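PDB 3DXL: allergen Aed a 2, which binds and sequesters biogenic amines and leukotrienes of the vertebrate host, which modulates blood feeding by the female mosquito. Local coordinates for residues A[94-99]-A[114-119]; A[100-103]-A[107-110]; A[151-156]-A[196-201]; A[267-270]-A[275-278]. One frame throughout, in Å; residues are numbered along the deposited sequence.

Contact 1. Residues A[94-99]-A[114-119]; sequences NAVKQL and DPVHKA
The carbonyl oxygen of A95 meets two groups: L99 N gives it a weak backbone hydrogen bond of 3.3 Å, and the methyl CG2 of V116 rests 4.1 Å from that same A95 O. L99 N is shared, since it also bonds to V96 O, as the chain leaves helix 86-97. This end packs against helix 106-119 in the N-terminal domain of the all-helical PBP/GOBP (odorant-binding protein) fold. One valine serves three residues here. A95 is small, which lets the backbones come close, with 6.5 Å between the CA atoms of A95 and V116. V96 meets the other methyl branch: its CG2 lies 3.9 Å from V116 CG1, and the two short side chains cross at about a right angle. In V116, CG1 stands anti to the backbone N (chi1 177°), which places CG2 beside that N and on the side of L99. A forked leucine suits this place because it can hold a single methyl between its branches. V96 and L99 also lean on F68 of strand 67-68. Next along the helix, H117 NE2 donates to the backbone O of W37, a leukotriene E4-binding residue whose side chain is about 10 Å from that of V116. Both prongs of L99, CD1 and CD2, lie 3.9 Å from V116 CG2.

Contact 2. Residues A[100-103]-A[107-110]; sequences PSTN and AAVF
T102 and A108 touch through a methyl group and a carbonyl: T102 CG2 sits 3.4 Å from A108 O, and it also reaches A108 CB at 3.9 Å. The reverse pairing comes next to it, where the carbonyl oxygen of N103 faces two helix side chains. N103 O lies 3.7 Å from A108 CB and 3.4 Å from V109 CG2, so a loop oxygen is bordered by methyl groups on the helix surface. Alanine suits position 108 because its single methyl lets the loop run close to the helix, with the CA atoms of N103 and A108 only 6.0 Å apart. V109 adds one branch beside it.

A second layer fixes how T102 is turned. With chi1 at -62°, OG1 lies beside the backbone N and the methyl is carried anti to that N, facing the helix, while OG1 turns back along the loop and donates to P100 O at 2.8 Å. The hydroxyl comes in from above that carbonyl plane, 47° out of it. Threonine fits because one branch is apolar for the helix and the other is polar for its own backbone. Further out, the backbone of T102 is held by Y61 OH on its carbonyl oxygen and by hydrogen bonding with the backbone of Q66. On the helix side, D105 OD2 accepts from A108 N in the first turn of helix 106-119.

In the N-terminal PBP/GOBP (odorant-binding protein) domain, the 100-103 loop joins helix 86-97 to helix 106-119 and runs by the small sheet of strands 61-62 and 67-68; T102 and V109 both touch F68 of that sheet, and V109 also packs on L55 of helix 45-58.

Contact 3. Residues A[151-156]-A[196-201]; sequences QSYFEF and GIRYIT
The ring of Y153 lies flat over the backbone of G196, with G196 CA 3.6 Å from the ring centroid and 21° off the ring normal, a CH-pi contact. Glycine suits the spot because nothing projects from its CA to hold the ring away. CG of Y153 is roughly anti to the backbone N, and the ring is sandwiched: its opposite face receives CD2 of F156, 3.5 Å above the ring plane.

F154, one residue on, is turned differently. Its side chain meets that of I197 at a slant, F154 CE2 lying 4.0 Å from I197 CG2. I197 in turn lays CD1 over the centre of the Y199 ring, a placement favoured by its chi1 of 63°, which sets CG1 between the backbone N and the carbonyl carbon.

R198 folds back on its own turn. Its NH1 donates to G196 O at 2.8 Å, the oxygen lying at the guanidinium's edge and close to its plane while the nitrogen stands 39° above the carbonyl plane. The same guanidinium forms a salt bridge with E7 and a cation-pi contact with F11, so a long charged side chain ties this turn to helix 6-20. On the other segment S152 is the N-cap: its OG accepts from E155 N and also bonds to E268 of the noradrenaline site.

The contact thus joins the start of helix 153-161 to the end of helix 184-196, with helix 257-271 beside both: F264 meets the F154 ring edge-to-face and also touches I197.

Contact 4. Residues A[267-270]-A[275-278]; sequences REVR and AFNL
CH-pi packing carries most of this contact: R270 CG stands over the centre of the F276 ring, 3.6 Å from the centroid and 12° off the ring normal. CD follows across the same ring, 3.8 Å from F276 CD2. The aliphatic part of arginine suits a flat aromatic face, and its polar end can then go elsewhere. The two side chains cross at about a right angle; the guanidinium plane, farther out, is tilted 72° from the ring plane. F276 reaches the helix because its CG is anti to the backbone N (chi1 -173°).

Apolar packing adds V269, whose CG1 approaches F276 CE1 at 4.1 Å on a slant. More loosely, N277 ND2 lies 4.2 Å from R270 CD.

These residues join the end of helix 257-271 to the chain that turns back against it, in the C-terminal half of the protein, the PBP/GOBP-fold half that holds the biogenic amine pocket. Residue E268, on this helix segment, binds noradrenaline, as does D265, one turn earlier.

Hydrogen bonds shape the returning chain. A type I beta turn spans A275 to L278, closed by L278 N to A275 O at 3.0 Å. N277 OD1 accepts a hydrogen bond from the backbone N of Q282, while R27 binds the carbonyl oxygens of N277 and L278, linking the turn to the N-terminal part of the chain.

Salt bridges hold the arginines. R270, bent at chi3, sends NH2 to D214 OD1, and R267 NH1 pairs with both D214 OD2 and E210 OE2.

The four contacts form two pairs along the chain. Contacts 1 and 2 come first, centres 12 Å apart; they share helix 106-119, and contact 2 is nested inside the loop that contact 1 closes, so both shape one helical hairpin of the N-terminal domain, whose pocket takes lipids. Contacts 3 and 4 follow in series, also with centres 12 Å apart, and touch each other directly where helix 257-271 lies against the segments 151-156 and 196-201. They border the pocket for biogenic amines. The two pairs are 31 to 33 Å apart between centres and do not meet, in keeping with the independent binding of the two ligand classes.

Contact 1. Residues A[94-99]-A[114-119]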
loop_
_atom_site.group_PDB
_atom_site.type_symbol
_atom_site.label_atom_id
_atom_site.label_comp_id
_atom_site.label_asym_id
_atom_site.label_seq_id
_atom_site.Cartn_x
_atom_site.Cartn_y
_atom_site.Cartn_z
ATOM N N ASN A 94 -26.675 -2.455 -0.643
ATOM C CA ASN A 94 -27.843 -2.000 -1.397
ATOM C C ASN A 94 -27.765 -0.523 -1.779
ATOM O O ASN A 94 -28.052 -0.165 -2.920
ATOM C CB ASN A 94 -29.139 -2.287 -0.626
ATOM C CG ASN A 94 -29.503 -3.755 -0.627
ATOM O OD1 ASN A 94 -29.004 -4.534 -1.441
ATOM N ND2 ASN A 94 -30.383 -4.145 0.291
ATOM N N ALA A 95 -27.376 0.327 -0.828
ATOM C CA ALA A 95 -27.222 1.760 -1.100
ATOM C C ALA A 95 -26.177 2.021 -2.193
ATOM O O ALA A 95 -26.376 2.862 -3.068
ATOM C CB ALA A 95 -26.889 2.516 0.173
ATOM N N VAL A 96 -25.073 1.278 -2.159
ATOM C CA VAL A 96 -24.051 1.402 -3.204
ATOM C C VAL A 96 -24.574 0.906 -4.559
ATOM O O VAL A 96 -24.442 1.600 -5.567
ATOM C CB VAL A 96 -22.731 0.691 -2.807
ATOM C CG1 VAL A 96 -21.735 0.683 -3.975
ATOM C CG2 VAL A 96 -22.109 1.380 -1.603
ATOM N N LYS A 97 -25.188 -0.277 -4.567
ATOM C CA LYS A 97 -25.775 -0.864 -5.781
ATOM C C LYS A 97 -26.771 0.051 -6.493
ATOM O O LYS A 97 -26.876 0.026 -7.721
ATOM C CB LYS A 97 -26.460 -2.191 -5.447
ATOM C CG LYS A 97 -25.524 -3.389 -5.434
ATOM C CD LYS A 97 -26.260 -4.689 -5.109
ATOM C CE LYS A 97 -26.926 -5.306 -6.336
ATOM N NZ LYS A 97 -28.061 -4.490 -6.848
ATOM N N GLN A 98 -27.487 0.857 -5.714
ATOM C CA GLN A 98 -28.558 1.709 -6.234
ATOM C C GLN A 98 -28.121 3.136 -6.591
ATOM O O GLN A 98 -28.909 3.915 -7.130
ATOM C CB GLN A 98 -29.730 1.722 -5.253
ATOM C CG GLN A 98 -30.434 0.369 -5.156
ATOM C CD GLN A 98 -31.183 0.171 -3.850
ATOM O OE1 GLN A 98 -31.759 1.107 -3.297
ATOM N NE2 GLN A 98 -31.186 -1.062 -3.354
ATOM N N LEU A 99 -26.865 3.480 -6.301
ATOM C CA LEU A 99 -26.294 4.737 -6.788
ATOM C C LEU A 99 -26.326 4.758 -8.317
ATOM O O LEU A 99 -26.142 3.711 -8.954
ATOM C CB LEU A 99 -24.853 4.924 -6.288
ATOM C CG LEU A 99 -24.676 5.273 -4.813
ATOM C CD1 LEU A 99 -23.181 5.310 -4.479
ATOM C CD2 LEU A 99 -25.343 6.597 -4.477
ATOM N N ASP A 114 -21.093 10.517 -1.055
ATOM C CA ASP A 114 -21.147 11.163 0.262
ATOM C C ASP A 114 -22.411 10.787 1.087
ATOM O O ASP A 114 -22.297 10.499 2.269
ATOM C CB ASP A 114 -20.971 12.683 0.126
ATOM C CG ASP A 114 -20.782 13.383 1.455
ATOM O OD1 ASP A 114 -19.991 12.924 2.302
ATOM O OD2 ASP A 114 -21.419 14.436 1.638
ATOM N N PRO A 115 -23.615 10.786 0.474
ATOM C CA PRO A 115 -24.791 10.370 1.268
ATOM C C PRO A 115 -24.688 8.944 1.818
ATOM O O PRO A 115 -25.158 8.672 2.933
ATOM C CB PRO A 115 -25.949 10.466 0.263
ATOM C CG PRO A 115 -25.485 11.486 -0.728
ATOM C CD PRO A 115 -24.004 11.175 -0.891
ATOM N N VAL A 116 -24.061 8.052 1.049
ATOM C CA VAL A 116 -23.858 6.675 1.472
ATOM C C VAL A 116 -22.837 6.617 2.601
ATOM O O VAL A 116 -23.038 5.927 3.591
ATOM C CB VAL A 116 -23.412 5.769 0.297
ATOM C CG1 VAL A 116 -23.130 4.347 0.777
ATOM C CG2 VAL A 116 -24.468 5.770 -0.811
ATOM N N HIS A 117 -21.750 7.374 2.455
ATOM C CA HIS A 117 -20.749 7.459 3.502
ATOM C C HIS A 117 -21.404 7.832 4.840
ATOM O O HIS A 117 -21.170 7.190 5.858
ATOM C CB HIS A 117 -19.679 8.485 3.118
ATOM C CG HIS A 117 -18.626 8.672 4.159
ATOM N ND1 HIS A 117 -17.662 7.722 4.422
ATOM C CD2 HIS A 117 -18.387 9.698 5.007
ATOM C CE1 HIS A 117 -16.873 8.159 5.387
ATOM N NE2 HIS A 117 -17.290 9.356 5.758
ATOM N N LYS A 118 -22.232 8.870 4.822
ATOM C CA LYS A 118 -22.845 9.358 6.050
ATOM C C LYS A 118 -23.937 8.424 6.585
ATOM O O LYS A 118 -23.998 8.186 7.793
ATOM C CB LYS A 118 -23.361 10.782 5.869
ATOM C CG LYS A 118 -22.257 11.803 5.575
ATOM C CD LYS A 118 -22.716 13.236 5.834
ATOM C CE LYS A 118 -23.842 13.632 4.906
ATOM N NZ LYS A 118 -24.163 15.072 5.044
ATOM N N ALA A 119 -24.732 7.858 5.678
ATOM C CA ALA A 119 -25.849 6.987 6.068
ATOM C C ALA A 119 -25.359 5.625 6.546
ATOM O O ALA A 119 -26.085 4.911 7.236
ATOM C CB ALA A 119 -26.798 6.815 4.924
#

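Contact 2. Residues A[100-103]-A[107-110]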
loop_
_atom_site.group_PDB
_atom_site.type_symbol
_atom_site.label_atom_id
_atom_site.label_comp_id
_atom_site.label_asym_id
_atom_site.label_seq_id
_atom_site.Cartn_x
_atom_site.Cartn_y
_atom_site.Cartn_z
ATOM N N PRO A 100 -26.570 5.940 -8.916
ATOM C CA PRO A 100 -26.603 6.000 -10.372
ATOM C C PRO A 100 -25.210 5.843 -10.965
ATOM O O PRO A 100 -24.205 6.036 -10.266
ATOM C CB PRO A 100 -27.123 7.413 -10.649
ATOM C CG PRO A 100 -26.677 8.205 -9.474
ATOM C CD PRO A 100 -26.811 7.263 -8.312
ATOM N N SER A 101 -25.151 5.482 -12.240
ATOM C CA SER A 101 -23.904 5.542 -12.985
ATOM C C SER A 101 -23.361 6.963 -12.871
ATOM O O SER A 101 -24.121 7.932 -12.877
ATOM C CB SER A 101 -24.133 5.123 -14.429
ATOM O OG SER A 101 -24.527 3.766 -14.458
ATOM N N THR A 102 -22.051 7.084 -12.693
ATOM C CA THR A 102 -21.463 8.352 -12.288
ATOM C C THR A 102 -20.165 8.612 -13.040
ATOM O O THR A 102 -19.322 7.716 -13.163
ATOM C CB THR A 102 -21.223 8.359 -10.749
ATOM O OG1 THR A 102 -22.477 8.237 -10.064
ATOM C CG2 THR A 102 -20.533 9.633 -10.287
ATOM N N ASN A 103 -20.014 9.841 -13.529
ATOM C CA ASN A 103 -18.819 10.267 -14.260
ATOM C C ASN A 103 -17.535 10.127 -13.446
ATOM O O ASN A 103 -17.535 10.345 -12.236
ATOM C CB ASN A 103 -18.962 11.721 -14.726
ATOM C CG ASN A 103 -20.072 11.912 -15.752
ATOM O OD1 ASN A 103 -20.531 10.957 -16.384
ATOM N ND2 ASN A 103 -20.502 13.159 -15.923
ATOM N N ALA A 107 -15.274 15.310 -8.318
ATOM C CA ALA A 107 -16.463 15.984 -7.806
ATOM C C ALA A 107 -17.708 15.091 -7.894
ATOM O O ALA A 107 -18.458 14.954 -6.922
ATOM C CB ALA A 107 -16.690 17.309 -8.542
ATOM N N ALA A 108 -17.891 14.465 -9.052
ATOM C CA ALA A 108 -19.072 13.642 -9.302
ATOM C C ALA A 108 -19.083 12.374 -8.448
ATOM O O ALA A 108 -20.107 12.028 -7.843
ATOM C CB ALA A 108 -19.187 13.306 -10.781
ATOM N N VAL A 109 -17.941 11.690 -8.390
ATOM C CA VAL A 109 -17.807 10.483 -7.589
ATOM C C VAL A 109 -18.042 10.797 -6.116
ATOM O O VAL A 109 -18.814 10.104 -5.436
ATOM C CB VAL A 109 -16.422 9.820 -7.798
ATOM C CG1 VAL A 109 -16.220 8.652 -6.836
ATOM C CG2 VAL A 109 -16.280 9.354 -9.241
ATOM N N PHE A 110 -17.396 11.852 -5.627
ATOM C CA PHE A 110 -17.539 12.227 -4.229
ATOM C C PHE A 110 -18.983 12.585 -3.882
ATOM O O PHE A 110 -19.508 12.125 -2.871
ATOM C CB PHE A 110 -16.607 13.377 -3.856
ATOM C CG PHE A 110 -16.622 13.683 -2.402
ATOM C CD1 PHE A 110 -15.757 13.030 -1.532
ATOM C CD2 PHE A 110 -17.540 14.590 -1.882
ATOM C CE1 PHE A 110 -15.787 13.295 -0.175
ATOM C CE2 PHE A 110 -17.585 14.859 -0.527
ATOM C CZ PHE A 110 -16.704 14.216 0.332
#

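Contact 3. Residues A[151-156]-A[196-201]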
loop_
_atom_site.group_PDB
_atom_site.type_symbol
_atom_site.label_atom_id
_atom_site.label_comp_id
_atom_site.label_asym_id
_atom_site.label_seq_id
_atom_site.Cartn_x
_atom_site.Cartn_y
_atom_site.Cartn_z
ATOM N N GLN A 151 5.802 -0.649 11.717
ATOM C CA GLN A 151 6.821 -1.655 11.422
ATOM C C GLN A 151 7.330 -1.511 9.986
ATOM O O GLN A 151 6.552 -1.457 9.044
ATOM C CB GLN A 151 6.279 -3.067 11.656
ATOM C CG GLN A 151 7.320 -4.152 11.401
ATOM C CD GLN A 151 6.787 -5.553 11.610
ATOM O OE1 GLN A 151 5.602 -5.831 11.395
ATOM N NE2 GLN A 151 7.683 -6.463 12.005
ATOM N N SER A 152 8.648 -1.454 9.813
ATOM C CA SER A 152 9.216 -1.539 8.472
ATOM C C SER A 152 8.628 -2.732 7.727
ATOM O O SER A 152 8.619 -3.849 8.258
ATOM C CB SER A 152 10.717 -1.742 8.584
ATOM O OG SER A 152 11.263 -2.132 7.334
ATOM N N TYR A 153 8.145 -2.527 6.504
ATOM C CA TYR A 153 7.622 -3.661 5.756
ATOM C C TYR A 153 8.731 -4.676 5.462
ATOM O O TYR A 153 8.510 -5.883 5.460
ATOM C CB TYR A 153 6.896 -3.250 4.461
ATOM C CG TYR A 153 5.840 -4.272 4.086
ATOM C CD1 TYR A 153 4.495 -4.040 4.371
ATOM C CD2 TYR A 153 6.184 -5.496 3.504
ATOM C CE1 TYR A 153 3.525 -4.985 4.078
ATOM C CE2 TYR A 153 5.235 -6.449 3.209
ATOM C CZ TYR A 153 3.898 -6.192 3.501
ATOM O OH TYR A 153 2.938 -7.138 3.219
ATOM N N PHE A 154 9.931 -4.169 5.191
ATOM C CA PHE A 154 11.079 -5.041 4.945
ATOM C C PHE A 154 11.345 -5.934 6.160
ATOM O O PHE A 154 11.574 -7.135 6.008
ATOM C CB PHE A 154 12.332 -4.220 4.609
ATOM C CG PHE A 154 12.324 -3.582 3.234
ATOM C CD1 PHE A 154 13.431 -3.744 2.403
ATOM C CD2 PHE A 154 11.273 -2.788 2.783
ATOM C CE1 PHE A 154 13.479 -3.159 1.146
ATOM C CE2 PHE A 154 11.328 -2.190 1.505
ATOM C CZ PHE A 154 12.435 -2.376 0.693
ATOM N N GLU A 155 11.322 -5.352 7.356
ATOM C CA GLU A 155 11.520 -6.129 8.577
ATOM C C GLU A 155 10.437 -7.168 8.787
ATOM O O GLU A 155 10.724 -8.277 9.225
ATOM C CB GLU A 155 11.659 -5.220 9.782
ATOM C CG GLU A 155 12.934 -4.432 9.723
ATOM C CD GLU A 155 13.176 -3.588 10.942
ATOM O OE1 GLU A 155 12.406 -3.687 11.927
ATOM O OE2 GLU A 155 14.162 -2.825 10.913
ATOM N N PHE A 156 9.186 -6.818 8.484
ATOM C CA PHE A 156 8.099 -7.793 8.547
ATOM C C PHE A 156 8.440 -9.037 7.715
ATOM O O PHE A 156 8.315 -10.162 8.201
ATOM C CB PHE A 156 6.774 -7.157 8.090
ATOM C CG PHE A 156 5.744 -8.164 7.625
ATOM C CD1 PHE A 156 5.109 -9.016 8.530
ATOM C CD2 PHE A 156 5.444 -8.284 6.275
ATOM C CE1 PHE A 156 4.202 -9.968 8.077
ATOM C CE2 PHE A 156 4.521 -9.227 5.824
ATOM C CZ PHE A 156 3.905 -10.069 6.729
ATOM N N GLY A 196 4.636 -5.934 -0.892
ATOM C CA GLY A 196 4.399 -5.050 0.242
ATOM C C GLY A 196 4.629 -3.584 -0.044
ATOM O O GLY A 196 4.025 -2.719 0.584
ATOM N N ILE A 197 5.523 -3.291 -0.984
ATOM C CA ILE A 197 5.721 -1.912 -1.428
ATOM C C ILE A 197 5.061 -1.639 -2.773
ATOM O O ILE A 197 5.270 -0.585 -3.367
ATOM C CB ILE A 197 7.201 -1.515 -1.453
ATOM C CG1 ILE A 197 7.972 -2.391 -2.479
ATOM C CG2 ILE A 197 7.730 -1.565 -0.019
ATOM C CD1 ILE A 197 9.428 -2.034 -2.680
ATOM N N ARG A 198 4.271 -2.611 -3.230
ATOM C CA ARG A 198 3.349 -2.429 -4.359
ATOM C C ARG A 198 4.040 -2.285 -5.718
ATOM O O ARG A 198 3.448 -1.816 -6.682
ATOM C CB ARG A 198 2.361 -1.275 -4.081
ATOM C CG ARG A 198 1.127 -1.676 -3.258
ATOM C CD ARG A 198 1.435 -1.971 -1.791
ATOM N NE ARG A 198 0.216 -2.254 -1.032
ATOM C CZ ARG A 198 0.169 -2.546 0.261
ATOM N NH1 ARG A 198 1.275 -2.615 0.991
ATOM N NH2 ARG A 198 -1.004 -2.784 0.839
ATOM N N TYR A 199 5.302 -2.709 -5.800
ATOM C CA TYR A 199 5.983 -2.790 -7.101
ATOM C C TYR A 199 5.394 -3.921 -7.937
ATOM O O TYR A 199 5.436 -3.863 -9.162
ATOM C CB TYR A 199 7.482 -3.029 -6.944
ATOM C CG TYR A 199 8.287 -1.863 -6.446
ATOM C CD1 TYR A 199 7.690 -0.712 -5.945
ATOM C CD2 TYR A 199 9.676 -1.941 -6.441
ATOM C CE1 TYR A 199 8.452 0.329 -5.473
ATOM C CE2 TYR A 199 10.442 -0.917 -5.972
ATOM C CZ TYR A 199 9.842 0.219 -5.488
ATOM O OH TYR A 199 10.611 1.236 -4.998
ATOM N N ILE A 200 4.858 -4.935 -7.252
ATOM C CA ILE A 200 4.174 -6.065 -7.869
ATOM C C ILE A 200 2.781 -6.133 -7.262
ATOM O O ILE A 200 2.624 -6.010 -6.048
ATOM C CB ILE A 200 4.931 -7.402 -7.607
ATOM C CG1 ILE A 200 6.364 -7.344 -8.168
ATOM C CG2 ILE A 200 4.165 -8.609 -8.153
ATOM C CD1 ILE A 200 6.486 -7.401 -9.689
ATOM N N THR A 201 1.776 -6.295 -8.119
ATOM C CA THR A 201 0.369 -6.374 -7.685
ATOM C C THR A 201 0.019 -7.751 -7.113
ATOM O O THR A 201 0.796 -8.698 -7.209
ATOM C CB THR A 201 -0.588 -6.081 -8.867
ATOM O OG1 THR A 201 -0.496 -7.140 -9.819
ATOM C CG2 THR A 201 -0.251 -4.752 -9.530
#

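Contact 4. Residues A[267-270]-A[275-278]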
loop_
_atom_site.group_PDB
_atom_site.type_symbol
_atom_site.label_atom_id
_atom_site.label_comp_id
_atom_site.label_asym_id
_atom_site.label_seq_id
_atom_site.Cartn_x
_atom_site.Cartn_y
_atom_site.Cartn_z
ATOM N N ARG A 267 12.284 4.017 0.305
ATOM C CA ARG A 267 10.991 3.362 0.461
ATOM C C ARG A 267 10.938 2.542 1.744
ATOM O O ARG A 267 9.914 2.560 2.440
ATOM C CB ARG A 267 10.639 2.509 -0.755
ATOM C CG ARG A 267 9.262 1.826 -0.647
ATOM C CD ARG A 267 8.142 2.835 -0.389
ATOM N NE ARG A 267 6.806 2.247 -0.331
ATOM C CZ ARG A 267 6.035 2.025 -1.391
ATOM N NH1 ARG A 267 6.475 2.293 -2.621
ATOM N NH2 ARG A 267 4.802 1.547 -1.219
ATOM N N GLU A 268 12.015 1.825 2.069
ATOM C CA GLU A 268 12.024 1.064 3.320
ATOM C C GLU A 268 11.793 1.990 4.519
ATOM O O GLU A 268 11.021 1.666 5.428
ATOM C CB GLU A 268 13.332 0.283 3.490
ATOM C CG GLU A 268 13.356 -0.645 4.724
ATOM C CD GLU A 268 13.700 0.051 6.049
ATOM O OE1 GLU A 268 14.470 1.034 6.038
ATOM O OE2 GLU A 268 13.201 -0.399 7.107
ATOM N N VAL A 269 12.472 3.132 4.526
ATOM C CA VAL A 269 12.330 4.107 5.595
ATOM C C VAL A 269 10.877 4.574 5.705
ATOM O O VAL A 269 10.282 4.590 6.792
ATOM C CB VAL A 269 13.276 5.313 5.384
ATOM C CG1 VAL A 269 12.961 6.438 6.367
ATOM C CG2 VAL A 269 14.732 4.878 5.550
ATOM N N ARG A 270 10.283 4.936 4.572
ATOM C CA ARG A 270 8.916 5.437 4.571
ATOM C C ARG A 270 7.907 4.337 4.908
ATOM O O ARG A 270 6.825 4.632 5.441
ATOM C CB ARG A 270 8.604 6.131 3.247
ATOM C CG ARG A 270 9.401 7.420 3.091
ATOM C CD ARG A 270 9.043 8.202 1.848
ATOM N NE ARG A 270 9.592 7.554 0.663
ATOM C CZ ARG A 270 8.876 6.858 -0.220
ATOM N NH1 ARG A 270 7.561 6.725 -0.068
ATOM N NH2 ARG A 270 9.477 6.286 -1.259
ATOM N N ALA A 275 1.932 7.000 7.487
ATOM C CA ALA A 275 1.642 8.438 7.512
ATOM C C ALA A 275 2.888 9.339 7.480
ATOM O O ALA A 275 2.801 10.520 7.815
ATOM C CB ALA A 275 0.768 8.780 8.721
ATOM N N PHE A 276 4.033 8.784 7.056
ATOM C CA PHE A 276 5.325 9.496 6.957
ATOM C C PHE A 276 5.225 10.949 6.477
ATOM O O PHE A 276 5.803 11.855 7.084
ATOM C CB PHE A 276 6.248 8.705 6.026
ATOM C CG PHE A 276 7.661 9.220 5.956
ATOM C CD1 PHE A 276 8.622 8.753 6.840
ATOM C CD2 PHE A 276 8.035 10.143 4.984
ATOM C CE1 PHE A 276 9.935 9.201 6.764
ATOM C CE2 PHE A 276 9.353 10.602 4.909
ATOM C CZ PHE A 276 10.295 10.126 5.801
ATOM N N ASN A 277 4.511 11.158 5.374
ATOM C CA ASN A 277 4.433 12.467 4.729
ATOM C C ASN A 277 3.176 13.264 5.034
ATOM O O ASN A 277 2.978 14.334 4.448
ATOM C CB ASN A 277 4.576 12.307 3.213
ATOM C CG ASN A 277 6.024 12.227 2.765
ATOM O OD1 ASN A 277 6.873 12.944 3.281
ATOM N ND2 ASN A 277 6.302 11.382 1.773
ATOM N N LEU A 278 2.330 12.768 5.934
ATOM C CA LEU A 278 1.008 13.379 6.083
ATOM C C LEU A 278 0.983 14.714 6.840
ATOM O O LEU A 278 0.422 15.682 6.332
ATOM C CB LEU A 278 -0.041 12.385 6.598
ATOM C CG LEU A 278 -0.197 11.107 5.769
ATOM C CD1 LEU A 278 -1.411 10.323 6.237
ATOM C CD2 LEU A 278 -0.287 11.392 4.288
#